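Local atomic coordinates of putative mannose-1-phosphate guanylyl transferase (Thermus thermophilus, PDB entry 2CU2), a protein that probably catalyses transfer of a guanylyl group from GTP to mannose-1-phosphate, yielding GDP-mannose. Residues L122-L126 / G188-F192; T146-R152 / E164-P170. One frame throughout, in Å; residues are numbered along the deposited sequence.

Contact 1 (L122-L126 / G188-F192); sequences LATML and GVFAF
Met125 and Leu122 reach from helix 115-128 onto Val189 and Ala191 of strand 184-192, and every contact between the two segments is van der Waals in kind. Met125 does most of the work. Its chain runs straight out from the helix and then bends at the thioether (chi3 58°), which swings the terminal methyl onto the strand. There CE lies over the flat face of the peptide joining Phe190 to Ala191, 3.5 Å from Phe190 C and equally near Ala191 N. The same methyl fits between two aliphatic neighbours: CE of Met125 is 3.8 Å from CG1 of Val189 and 3.7 Å from CB of Ala191.

Among the branched side chains, that of Leu122 lies nearly perpendicular to that of Val189, and its CD2 presses to 3.3 Å from Val189 CG1, tighter than usual for two methyl groups. That branch of Val189 stands anti to the backbone N (chi1 179°) and meets both Leu122 and Met125. Leu126 adds a looser touch, its CD2 lying 4.3 Å from CB of Ala191.

The short helix and strand segments run 34° apart, with their axes approaching to 8.1 Å. Such closeness fits the small Ala191 beneath the helix. Phe190 points to the other side of the sheet, where it meets Asp234 and Met238 of helix 233-238. This is the helix-on-sheet layering of the GT-A nucleotidyltransferase fold. The flanking strands continue the floor, Leu104 lying under Leu122 and Leu126, and Leu137 under Met125.

With no hydrogen bond or charge linking the segments, the helix is held on the strand by shape and by burial of aliphatic surface, while the strand's peptide groups bond to neighbouring strands, as Phe190 does with Val105 and Ala191 with Val135.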
ATOM      1  N   LEU A 122       8.095 -23.769 -31.466  1.00 33.43           N
ATOM      2  CA  LEU A 122       8.411 -25.052 -30.844  1.00 35.52           C
ATOM      3  C   LEU A 122       8.341 -26.185 -31.865  1.00 36.08           C
ATOM      4  O   LEU A 122       9.174 -27.092 -31.849  1.00 34.60           O
ATOM      5  CB  LEU A 122       7.449 -25.346 -29.693  1.00 36.62           C
ATOM      6  CG  LEU A 122       7.720 -24.613 -28.376  1.00 39.69           C
ATOM      7  CD1 LEU A 122       6.754 -25.102 -27.298  1.00 39.93           C
ATOM      8  CD2 LEU A 122       9.142 -24.874 -27.947  1.00 40.49           C
ATOM      9  N   ALA A 123       7.340 -26.134 -32.742  1.00 34.87           N
ATOM     10  CA  ALA A 123       7.184 -27.154 -33.777  1.00 35.66           C
ATOM     11  C   ALA A 123       8.451 -27.178 -34.617  1.00 36.14           C
ATOM     12  O   ALA A 123       8.979 -28.243 -34.948  1.00 35.51           O
ATOM     13  CB  ALA A 123       5.976 -26.841 -34.657  1.00 35.58           C
ATOM     14  N   THR A 124       8.947 -25.991 -34.950  1.00 35.71           N
ATOM     15  CA  THR A 124      10.157 -25.888 -35.751  1.00 35.02           C
ATOM     16  C   THR A 124      11.377 -26.410 -34.998  1.00 34.81           C
ATOM     17  O   THR A 124      12.294 -26.964 -35.600  1.00 35.59           O
ATOM     18  CB  THR A 124      10.393 -24.438 -36.190  1.00 34.81           C
ATOM     19  OG1 THR A 124       9.295 -24.022 -37.013  1.00 36.91           O
ATOM     20  CG2 THR A 124      11.683 -24.316 -36.977  1.00 33.30           C
ATOM     21  N   MET A 125      11.383 -26.246 -33.680  1.00 33.94           N
ATOM     22  CA  MET A 125      12.499 -26.728 -32.873  1.00 33.73           C
ATOM     23  C   MET A 125      12.530 -28.255 -32.890  1.00 34.49           C
ATOM     24  O   MET A 125      13.595 -28.861 -32.972  1.00 34.42           O
ATOM     25  CB  MET A 125      12.376 -26.215 -31.436  1.00 33.31           C
ATOM     26  CG  MET A 125      12.887 -24.784 -31.246  1.00 32.54           C
ATOM     27  SD  MET A 125      12.663 -24.165 -29.557  1.00 33.51           S
ATOM     28  CE  MET A 125      13.594 -25.387 -28.619  1.00 33.38           C
ATOM     29  N   LEU A 126      11.357 -28.870 -32.818  1.00 35.04           N
ATOM     30  CA  LEU A 126      11.264 -30.324 -32.843  1.00 38.04           C
ATOM     31  C   LEU A 126      11.873 -30.867 -34.139  1.00 40.29           C
ATOM     32  O   LEU A 126      12.622 -31.846 -34.120  1.00 40.07           O
ATOM     33  CB  LEU A 126       9.803 -30.761 -32.725  1.00 35.56           C
ATOM     34  CG  LEU A 126       9.130 -30.381 -31.405  1.00 36.01           C
ATOM     35  CD1 LEU A 126       7.637 -30.700 -31.463  1.00 35.33           C
ATOM     36  CD2 LEU A 126       9.803 -31.135 -30.263  1.00 33.85           C
ATOM     37  N   GLY A 188      15.215 -20.105 -22.934  1.00 27.79           N
ATOM     38  CA  GLY A 188      14.952 -21.039 -21.842  1.00 29.90           C
ATOM     39  C   GLY A 188      14.234 -22.309 -22.318  1.00 30.25           C
ATOM     40  O   GLY A 188      13.846 -23.169 -21.538  1.00 30.34           O
ATOM     41  N   VAL A 189      14.022 -22.395 -23.645  1.00 29.99           N
ATOM     42  CA  VAL A 189      13.349 -23.573 -24.189  1.00 30.85           C
ATOM     43  C   VAL A 189      14.293 -24.424 -25.042  1.00 32.09           C
ATOM     44  O   VAL A 189      15.143 -23.930 -25.769  1.00 33.06           O
ATOM     45  CB  VAL A 189      12.162 -23.105 -25.031  1.00 32.06           C
ATOM     46  CG1 VAL A 189      11.452 -24.308 -25.646  1.00 31.69           C
ATOM     47  CG2 VAL A 189      11.185 -22.339 -24.161  1.00 31.57           C
ATOM     48  N   PHE A 190      14.139 -25.755 -24.905  1.00 31.01           N
ATOM     49  CA  PHE A 190      15.043 -26.654 -25.617  1.00 31.91           C
ATOM     50  C   PHE A 190      14.301 -27.856 -26.215  1.00 32.40           C
ATOM     51  O   PHE A 190      13.268 -28.289 -25.721  1.00 34.35           O
ATOM     52  CB  PHE A 190      16.109 -27.140 -24.634  1.00 32.04           C
ATOM     53  CG  PHE A 190      16.810 -25.963 -24.022  1.00 33.39           C
ATOM     54  CD1 PHE A 190      16.433 -25.518 -22.760  1.00 33.32           C
ATOM     55  CD2 PHE A 190      17.839 -25.336 -24.706  1.00 33.43           C
ATOM     56  CE1 PHE A 190      17.093 -24.444 -22.183  1.00 36.31           C
ATOM     57  CE2 PHE A 190      18.498 -24.259 -24.118  1.00 34.61           C
ATOM     58  CZ  PHE A 190      18.129 -23.810 -22.856  1.00 33.99           C
ATOM     59  N   ALA A 191      14.861 -28.356 -27.331  1.00 33.05           N
ATOM     60  CA  ALA A 191      14.277 -29.522 -27.982  1.00 33.97           C
ATOM     61  C   ALA A 191      15.364 -30.474 -28.483  1.00 35.12           C
ATOM     62  O   ALA A 191      16.306 -30.078 -29.156  1.00 36.77           O
ATOM     63  CB  ALA A 191      13.430 -29.037 -29.160  1.00 32.72           C
ATOM     64  N   PHE A 192      15.228 -31.747 -28.073  1.00 33.90           N
ATOM     65  CA  PHE A 192      16.208 -32.746 -28.483  1.00 32.35           C
ATOM     66  C   PHE A 192      15.657 -34.158 -28.300  1.00 33.07           C
ATOM     67  O   PHE A 192      14.718 -34.400 -27.555  1.00 33.95           O
ATOM     68  CB  PHE A 192      17.452 -32.572 -27.610  1.00 31.79           C
ATOM     69  CG  PHE A 192      17.057 -32.483 -26.163  1.00 32.81           C
ATOM     70  CD1 PHE A 192      16.862 -33.647 -25.427  1.00 33.26           C
ATOM     71  CD2 PHE A 192      16.907 -31.243 -25.563  1.00 33.18           C
ATOM     72  CE1 PHE A 192      16.519 -33.563 -24.084  1.00 32.58           C
ATOM     73  CE2 PHE A 192      16.564 -31.168 -24.217  1.00 33.13           C
ATOM     74  CZ  PHE A 192      16.369 -32.325 -23.473  1.00 33.40           C
TER

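Contact 2 (T146-R152 / E164-P170)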
ATOM      1  N   THR A 146      20.608  -7.264 -18.516  1.00 33.41           N
ATOM      2  CA  THR A 146      21.794  -7.852 -17.897  1.00 34.96           C
ATOM      3  C   THR A 146      21.532  -9.156 -17.138  1.00 36.59           C
ATOM      4  O   THR A 146      22.474  -9.858 -16.775  1.00 36.80           O
ATOM      5  CB  THR A 146      22.445  -6.859 -16.918  1.00 34.59           C
ATOM      6  OG1 THR A 146      21.557  -6.620 -15.819  1.00 35.53           O
ATOM      7  CG2 THR A 146      22.732  -5.538 -17.622  1.00 33.43           C
ATOM      8  N   GLU A 147      20.266  -9.485 -16.903  1.00 35.10           N
ATOM      9  CA  GLU A 147      19.936 -10.703 -16.171  1.00 37.30           C
ATOM     10  C   GLU A 147      19.658 -11.909 -17.054  1.00 36.78           C
ATOM     11  O   GLU A 147      19.449 -13.015 -16.558  1.00 38.21           O
ATOM     12  CB  GLU A 147      18.735 -10.462 -15.253  1.00 38.67           C
ATOM     13  CG  GLU A 147      19.054  -9.597 -14.052  1.00 41.63           C
ATOM     14  CD  GLU A 147      20.259 -10.109 -13.278  1.00 44.67           C
ATOM     15  OE1 GLU A 147      20.272 -11.300 -12.900  1.00 47.75           O
ATOM     16  OE2 GLU A 147      21.192  -9.319 -13.046  1.00 45.43           O
ATOM     17  N   TYR A 148      19.651 -11.703 -18.364  1.00 34.45           N
ATOM     18  CA  TYR A 148      19.393 -12.807 -19.279  1.00 31.67           C
ATOM     19  C   TYR A 148      20.677 -13.386 -19.840  1.00 30.88           C
ATOM     20  O   TYR A 148      21.748 -12.769 -19.782  1.00 31.66           O
ATOM     21  CB  TYR A 148      18.548 -12.351 -20.468  1.00 32.15           C
ATOM     22  CG  TYR A 148      17.150 -11.895 -20.149  1.00 33.38           C
ATOM     23  CD1 TYR A 148      16.597 -12.094 -18.886  1.00 35.25           C
ATOM     24  CD2 TYR A 148      16.358 -11.300 -21.133  1.00 34.33           C
ATOM     25  CE1 TYR A 148      15.282 -11.712 -18.608  1.00 33.69           C
ATOM     26  CE2 TYR A 148      15.045 -10.916 -20.867  1.00 35.04           C
ATOM     27  CZ  TYR A 148      14.516 -11.127 -19.604  1.00 34.22           C
ATOM     28  OH  TYR A 148      13.223 -10.757 -19.339  1.00 36.78           O
ATOM     29  N   GLY A 149      20.555 -14.588 -20.380  1.00 29.41           N
ATOM     30  CA  GLY A 149      21.674 -15.222 -21.036  1.00 27.58           C
ATOM     31  C   GLY A 149      21.442 -14.901 -22.503  1.00 27.58           C
ATOM     32  O   GLY A 149      20.300 -14.669 -22.913  1.00 28.05           O
ATOM     33  N   TYR A 150      22.507 -14.867 -23.291  1.00 27.22           N
ATOM     34  CA  TYR A 150      22.400 -14.582 -24.715  1.00 30.24           C
ATOM     35  C   TYR A 150      22.988 -15.738 -25.513  1.00 31.67           C
ATOM     36  O   TYR A 150      23.706 -16.573 -24.963  1.00 31.85           O
ATOM     37  CB  TYR A 150      23.150 -13.291 -25.067  1.00 28.80           C
ATOM     38  CG  TYR A 150      22.510 -12.027 -24.524  1.00 28.25           C
ATOM     39  CD1 TYR A 150      22.417 -11.801 -23.149  1.00 27.37           C
ATOM     40  CD2 TYR A 150      22.003 -11.053 -25.388  1.00 27.12           C
ATOM     41  CE1 TYR A 150      21.834 -10.642 -22.649  1.00 27.13           C
ATOM     42  CE2 TYR A 150      21.421  -9.886 -24.898  1.00 27.26           C
ATOM     43  CZ  TYR A 150      21.338  -9.694 -23.529  1.00 26.17           C
ATOM     44  OH  TYR A 150      20.735  -8.573 -23.035  1.00 28.90           O
ATOM     45  N   ILE A 151      22.678 -15.778 -26.807  1.00 31.74           N
ATOM     46  CA  ILE A 151      23.185 -16.819 -27.693  1.00 33.83           C
ATOM     47  C   ILE A 151      23.785 -16.207 -28.960  1.00 36.04           C
ATOM     48  O   ILE A 151      23.200 -15.301 -29.551  1.00 34.99           O
ATOM     49  CB  ILE A 151      22.072 -17.781 -28.135  1.00 33.09           C
ATOM     50  CG1 ILE A 151      21.368 -18.386 -26.916  1.00 35.43           C
ATOM     51  CG2 ILE A 151      22.668 -18.881 -29.002  1.00 33.68           C
ATOM     52  CD1 ILE A 151      20.166 -19.253 -27.277  1.00 33.16           C
ATOM     53  N   ARG A 152      24.949 -16.708 -29.370  1.00 37.32           N
ATOM     54  CA  ARG A 152      25.612 -16.232 -30.583  1.00 39.72           C
ATOM     55  C   ARG A 152      25.016 -16.997 -31.746  1.00 40.02           C
ATOM     56  O   ARG A 152      24.927 -18.222 -31.696  1.00 41.25           O
ATOM     57  CB  ARG A 152      27.116 -16.530 -30.571  1.00 39.83           C
ATOM     58  CG  ARG A 152      27.907 -15.986 -29.409  1.00 42.69           C
ATOM     59  CD  ARG A 152      29.400 -16.053 -29.748  1.00 46.40           C
ATOM     60  NE  ARG A 152      30.259 -15.749 -28.608  1.00 49.41           N
ATOM     61  CZ  ARG A 152      30.549 -16.613 -27.639  1.00 51.97           C
ATOM     62  NH1 ARG A 152      30.050 -17.844 -27.669  1.00 53.18           N
ATOM     63  NH2 ARG A 152      31.334 -16.244 -26.636  1.00 53.53           N
ATOM     64  N   GLU A 164      26.079 -20.685 -32.067  1.00 48.45           N
ATOM     65  CA  GLU A 164      27.522 -20.489 -32.124  1.00 49.33           C
ATOM     66  C   GLU A 164      28.103 -20.008 -30.794  1.00 48.79           C
ATOM     67  O   GLU A 164      29.193 -19.454 -30.726  1.00 48.46           O
ATOM     68  CB  GLU A 164      27.825 -19.479 -33.228  1.00 52.10           C
ATOM     69  CG  GLU A 164      28.027 -20.151 -34.588  1.00 57.56           C
ATOM     70  CD  GLU A 164      28.874 -19.264 -35.475  1.00 60.47           C
ATOM     71  OE1 GLU A 164      29.495 -18.344 -34.963  1.00 62.11           O
ATOM     72  OE2 GLU A 164      28.902 -19.501 -36.683  1.00 61.98           O
ATOM     73  N   GLY A 165      27.350 -20.216 -29.694  1.00 47.83           N
ATOM     74  CA  GLY A 165      27.906 -19.882 -28.382  1.00 47.39           C
ATOM     75  C   GLY A 165      26.846 -19.336 -27.417  1.00 46.74           C
ATOM     76  O   GLY A 165      25.881 -18.696 -27.812  1.00 46.44           O
ATOM     77  N   PHE A 166      27.085 -19.690 -26.135  1.00 45.85           N
ATOM     78  CA  PHE A 166      26.209 -19.267 -25.052  1.00 46.61           C
ATOM     79  C   PHE A 166      26.970 -18.407 -24.044  1.00 47.71           C
ATOM     80  O   PHE A 166      28.018 -18.777 -23.527  1.00 48.97           O
ATOM     81  CB  PHE A 166      25.660 -20.516 -24.358  1.00 46.14           C
ATOM     82  CG  PHE A 166      24.535 -21.099 -25.160  1.00 46.25           C
ATOM     83  CD1 PHE A 166      24.821 -21.901 -26.258  1.00 47.60           C
ATOM     84  CD2 PHE A 166      23.224 -20.901 -24.761  1.00 45.66           C
ATOM     85  CE1 PHE A 166      23.787 -22.514 -26.951  1.00 46.49           C
ATOM     86  CE2 PHE A 166      22.192 -21.521 -25.460  1.00 44.92           C
ATOM     87  CZ  PHE A 166      22.469 -22.332 -26.554  1.00 45.92           C
ATOM     88  N   VAL A 167      26.426 -17.200 -23.809  1.00 47.61           N
ATOM     89  CA  VAL A 167      27.052 -16.302 -22.848  1.00 49.18           C
ATOM     90  C   VAL A 167      26.112 -16.015 -21.677  1.00 50.54           C
ATOM     91  O   VAL A 167      24.923 -15.768 -21.842  1.00 49.95           O
ATOM     92  CB  VAL A 167      27.409 -14.999 -23.565  1.00 50.00           C
ATOM     93  CG1 VAL A 167      28.523 -15.246 -24.581  1.00 50.12           C
ATOM     94  CG2 VAL A 167      26.192 -14.447 -24.287  1.00 49.62           C
ATOM     95  N   GLU A 168      26.673 -16.106 -20.459  1.00 52.51           N
ATOM     96  CA  GLU A 168      25.872 -15.796 -19.282  1.00 55.12           C
ATOM     97  C   GLU A 168      25.616 -14.290 -19.166  1.00 54.44           C
ATOM     98  O   GLU A 168      26.162 -13.473 -19.898  1.00 56.47           O
ATOM     99  CB  GLU A 168      26.603 -16.324 -18.045  1.00 59.96           C
ATOM    100  CG  GLU A 168      25.933 -17.577 -17.477  1.00 65.12           C
ATOM    101  CD  GLU A 168      26.968 -18.457 -16.817  1.00 68.54           C
ATOM    102  OE1 GLU A 168      26.632 -19.570 -16.440  1.00 70.93           O
ATOM    103  OE2 GLU A 168      28.107 -18.016 -16.676  1.00 70.25           O
ATOM    104  N   LYS A 169      24.712 -13.940 -18.235  1.00 53.17           N
ATOM    105  CA  LYS A 169      24.319 -12.544 -18.089  1.00 52.58           C
ATOM    106  C   LYS A 169      25.534 -11.616 -18.027  1.00 50.22           C
ATOM    107  O   LYS A 169      26.449 -11.789 -17.231  1.00 51.53           O
ATOM    108  CB  LYS A 169      23.490 -12.427 -16.813  1.00 54.97           C
ATOM    109  CG  LYS A 169      23.483 -13.732 -16.014  1.00 57.52           C
ATOM    110  CD  LYS A 169      22.445 -13.716 -14.892  1.00 60.16           C
ATOM    111  CE  LYS A 169      23.087 -13.688 -13.502  1.00 62.68           C
ATOM    112  NZ  LYS A 169      22.468 -12.637 -12.695  1.00 64.85           N
ATOM    113  N   PRO A 170      25.542 -10.628 -18.942  1.00 46.44           N
ATOM    114  CA  PRO A 170      26.636  -9.685 -19.063  1.00 43.24           C
ATOM    115  C   PRO A 170      26.385  -8.411 -18.255  1.00 39.37           C
ATOM    116  O   PRO A 170      25.394  -8.263 -17.549  1.00 37.46           O
ATOM    117  CB  PRO A 170      26.709  -9.322 -20.541  1.00 44.60           C
ATOM    118  CG  PRO A 170      25.233  -9.251 -20.939  1.00 46.04           C
ATOM    119  CD  PRO A 170      24.559 -10.342 -19.973  1.00 46.44           C
TER
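Tyr150 and Val167 pair through both of their peptides: Tyr150 N donates to Val167 O and Val167 N to Tyr150 O, both at 3.0 Å. Further along, Arg152 N gives a nearly straight bond to Gly165 O (2.7 Å, 171° at the hydrogen), while Arg152 O is taken by Glu164 N, one residue out of step with regular pairing.

On one side of these strands Tyr150 CB meets Val167 CG2 at 3.3 Å, and the phenol ring extends past it until CE1 comes 3.8 Å from CD of Pro170. The guanidinium of Arg152 also lies here. Val167 CG1 sits over one of its faces, off-centre, while an edge of the group approaches Gly165, whose missing side chain leaves space for NH1 3.0 Å from its CA. On the other side Ile151 and Phe166 lie alongside each other with their ends in the same direction, Ile151 CD1 being 3.5 Å from Phe166 CE2.

These bonds belong to the antiparallel hairpin of strands 150-157 and 160-167. Past the regular pairing of 150-151 with 166-167, at the Tyr150 end, the two chains stay together, and Lys169 NZ reaches Glu147 OE1 in a salt bridge (2.6 Å), on the syn side but 26° out of the carboxylate plane. Glu147 gets to this ion pair by folding its chain back at chi2 (-52°).

Farther out, Glu145 O and Trp185 NE1 both bond to Tyr150 OH, and the Trp185 ring meets the tyrosine edge-to-face. Tyr178 of helix 172-180 packs against Tyr150, Val167 and Pro170, whereas Val246 and Val184 of adjoining strands back Ile151.

How the contacts relate
From the N terminus, the chain enters contact 1 through helix 115-128, passes along strand 134-139 and reaches residues 146-152. It then forms the hairpin, and its return at 164-170 completes contact 2, closing a short loop whose 11 intervening residues are mostly strand. Helix 172-180 follows, after which strand 184-192 brings Val189 and Ala191 back beneath helix 115-128, closing contact 1 across 61 intervening residues. The whole of contact 2 therefore falls within the span of contact 1. Their centres are about 18 Å apart and they do not touch, yet strand 150-157 adjoins strand 184-192 in one sheet. Contact 1 fixes a helix on that sheet; contact 2 pairs two of its strands.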